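Local coordinates for thioesterase superfamily protein (Shewanella loihica, PDB 2PRX) that probably hydrolyses thioesters, as a member of the hotdog-fold thioesterase superfamily, at residues A[67-72]-A[114-119]. Residues are numbered along the deposited sequence; the frame is centred on the assembly and turned at random.
Sequences DCHGTG and LELVGE
H69 reaches from the central helix of a hotdog fold onto L116 and G118 of the antiparallel sheet that wraps this helix; the local axes come within 8.9 Å at 39°. Van der Waals contact carries most of the pairing. L116 CB lies over one face of the imidazole, 4.2 Å from the ring centroid and 20° off its normal, a CH-pi contact displaced toward the rim at H69 CD2. At the root of the side chain, H69 CB meets L116 CD2 at 3.8 Å, the two side chains running past each other in opposite directions. An extended chi1 of 176°, with CG trans to the H69 nitrogen, carries the ring out until its NE2 edge meets the backbone at G118.

Polar atoms approach without bonding across the segments. G118 N sits at the ring edge, in plane, 3.3 Å from H69 NE2, and L116 O is 3.5 Å from the same nitrogen, but both angles are poor for a hydrogen bond. The imidazole is instead tied through ND1 to S33 OG, while T40, A42 and I132 also touch the H69 side chain. Replacing H69 with an alanine is likely to leave S33 OG without its ND1 mate and to open a gap over L116 CB and beside G118. A CB built on G118 would point toward the helix and stand only 3.3 Å from H69 NE2.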
ATOM      1  N   ASP A  67       2.738   5.733  -2.936  1.00 14.05           N
ATOM      2  CA  ASP A  67       4.074   5.589  -2.375  1.00 10.06           C
ATOM      3  C   ASP A  67       5.152   6.065  -3.334  1.00 14.69           C
ATOM      4  O   ASP A  67       6.051   6.818  -2.976  1.00 13.64           O
ATOM      5  CB  ASP A  67       4.302   4.122  -2.032  1.00  7.29           C
ATOM      6  CG  ASP A  67       5.624   3.771  -1.399  1.00 16.37           C
ATOM      7  OD1 ASP A  67       6.472   4.657  -1.204  1.00 41.05           O
ATOM      8  OD2 ASP A  67       5.790   2.567  -1.079  1.00 22.03           O
ATOM      9  N   CYS A  68       5.085   5.589  -4.584  1.00 11.99           N
ATOM     10  CA  CYS A  68       6.213   5.968  -5.454  1.00 12.87           C
ATOM     11  C   CYS A  68       5.987   7.390  -5.938  1.00 13.27           C
ATOM     12  O   CYS A  68       6.943   8.128  -6.191  1.00 11.59           O
ATOM     13  CB  CYS A  68       6.389   4.953  -6.580  1.00 14.20           C
ATOM     14  SG  CYS A  68       6.893   3.290  -6.047  1.00 15.38           S
ATOM     15  N   HIS A  69       4.734   7.825  -6.080  1.00 11.94           N
ATOM     16  CA  HIS A  69       4.580   9.231  -6.502  1.00 13.37           C
ATOM     17  C   HIS A  69       5.024  10.156  -5.380  1.00 17.63           C
ATOM     18  O   HIS A  69       5.610  11.213  -5.620  1.00 13.13           O
ATOM     19  CB  HIS A  69       3.139   9.494  -6.917  1.00 15.11           C
ATOM     20  CG  HIS A  69       2.859  10.930  -7.273  1.00 11.13           C
ATOM     21  ND1 HIS A  69       3.440  11.547  -8.368  1.00 11.98           N
ATOM     22  CD2 HIS A  69       2.072  11.850  -6.692  1.00  5.66           C
ATOM     23  CE1 HIS A  69       3.000  12.796  -8.421  1.00  7.76           C
ATOM     24  NE2 HIS A  69       2.167  13.018  -7.422  1.00  7.78           N
ATOM     25  N   GLY A  70       4.743   9.758  -4.142  1.00 11.24           N
ATOM     26  CA  GLY A  70       4.997  10.548  -2.949  1.00  7.83           C
ATOM     27  C   GLY A  70       6.476  10.686  -2.652  1.00 11.83           C
ATOM     28  O   GLY A  70       6.994  11.699  -2.175  1.00 10.66           O
ATOM     29  N   THR A  71       7.186   9.595  -2.947  1.00 13.54           N
ATOM     30  CA  THR A  71       8.629   9.558  -2.786  0.50  9.13           C
ATOM     31  C   THR A  71       9.245  10.347  -3.939  1.00  8.03           C
ATOM     32  O   THR A  71      10.163  11.123  -3.714  1.00 30.06           O
ATOM     33  CB  THR A  71       9.184   8.129  -2.757  0.50 14.89           C
ATOM     34  OG1 THR A  71       8.815   7.493  -1.526  0.50 18.04           O
ATOM     35  CG2 THR A  71      10.704   8.153  -2.798  0.50 24.21           C
ATOM     36  N   GLY A  72       8.698  10.104  -5.133  1.00  5.19           N
ATOM     37  CA  GLY A  72       9.155  10.872  -6.294  1.00 12.31           C
ATOM     38  C   GLY A  72       9.009  12.356  -5.964  1.00 19.31           C
ATOM     39  O   GLY A  72       9.958  13.142  -6.046  1.00 21.00           O
ATOM     40  N   LEU A 114      -5.566   6.733 -14.214  1.00  9.54           N
ATOM     41  CA  LEU A 114      -5.624   7.270 -12.867  1.00 11.99           C
ATOM     42  C   LEU A 114      -4.722   8.499 -12.736  1.00  9.70           C
ATOM     43  O   LEU A 114      -3.594   8.457 -13.204  1.00 25.05           O
ATOM     44  CB  LEU A 114      -5.190   6.223 -11.838  1.00  6.89           C
ATOM     45  CG  LEU A 114      -5.821   4.828 -11.983  1.00 14.29           C
ATOM     46  CD1 LEU A 114      -5.078   3.782 -11.177  1.00 23.03           C
ATOM     47  CD2 LEU A 114      -7.293   4.861 -11.579  1.00  8.72           C
ATOM     48  N   GLU A 115      -5.221   9.555 -12.100  1.00 11.45           N
ATOM     49  CA  GLU A 115      -4.360  10.730 -11.913  1.00 20.39           C
ATOM     50  C   GLU A 115      -3.919  10.855 -10.462  1.00 16.26           C
ATOM     51  O   GLU A 115      -4.680  10.752  -9.502  1.00 13.28           O
ATOM     52  CB  GLU A 115      -5.057  11.992 -12.430  1.00 24.16           C
ATOM     53  CG  GLU A 115      -4.278  13.282 -12.304  1.00 22.72           C
ATOM     54  CD  GLU A 115      -4.888  14.484 -12.997  1.00 20.87           C
ATOM     55  OE1 GLU A 115      -4.748  14.608 -14.239  1.00 27.07           O
ATOM     56  OE2 GLU A 115      -5.510  15.353 -12.330  1.00 14.66           O
ATOM     57  N   LEU A 116      -2.633  11.079 -10.263  1.00  5.95           N
ATOM     58  CA  LEU A 116      -2.012  11.298  -8.982  1.00 10.78           C
ATOM     59  C   LEU A 116      -1.369  12.683  -8.886  1.00 11.96           C
ATOM     60  O   LEU A 116      -0.472  12.957  -9.683  1.00 19.53           O
ATOM     61  CB  LEU A 116      -0.904  10.264  -8.734  1.00  9.06           C
ATOM     62  CG  LEU A 116      -1.401   8.872  -8.329  1.00 14.14           C
ATOM     63  CD1 LEU A 116      -1.635   8.050  -9.584  1.00  8.68           C
ATOM     64  CD2 LEU A 116      -0.424   8.201  -7.382  1.00 11.86           C
ATOM     65  N   VAL A 117      -1.841  13.471  -7.943  1.00  9.67           N
ATOM     66  CA  VAL A 117      -1.356  14.816  -7.671  1.00 20.96           C
ATOM     67  C   VAL A 117      -0.834  14.923  -6.243  1.00 19.20           C
ATOM     68  O   VAL A 117      -1.504  14.538  -5.290  1.00 11.52           O
ATOM     69  CB  VAL A 117      -2.440  15.894  -7.877  1.00 15.80           C
ATOM     70  CG1 VAL A 117      -1.851  17.286  -7.692  1.00 31.14           C
ATOM     71  CG2 VAL A 117      -3.094  15.789  -9.246  1.00  9.30           C
ATOM     72  N   GLY A 118       0.358  15.489  -6.066  1.00 10.84           N
ATOM     73  CA  GLY A 118       0.964  15.650  -4.780  1.00 12.56           C
ATOM     74  C   GLY A 118       1.017  17.097  -4.304  1.00 13.93           C
ATOM     75  O   GLY A 118       1.328  18.007  -5.089  1.00 15.61           O
ATOM     76  N   GLU A 119       0.696  17.267  -3.033  1.00 12.38           N
ATOM     77  CA  GLU A 119       0.847  18.517  -2.297  1.00 12.83           C
ATOM     78  C   GLU A 119       2.068  18.445  -1.395  1.00 10.16           C
ATOM     79  O   GLU A 119       2.233  17.546  -0.581  1.00 11.45           O
ATOM     80  CB  GLU A 119      -0.417  18.825  -1.508  1.00 21.09           C
ATOM     81  CG  GLU A 119      -0.546  20.139  -0.802  1.00 23.53           C
ATOM     82  CD  GLU A 119       0.347  21.263  -1.278  1.00 31.61           C
ATOM     83  OE1 GLU A 119       0.726  21.257  -2.482  1.00 30.79           O
ATOM     84  OE2 GLU A 119       0.684  22.136  -0.449  1.00 38.11           O
TER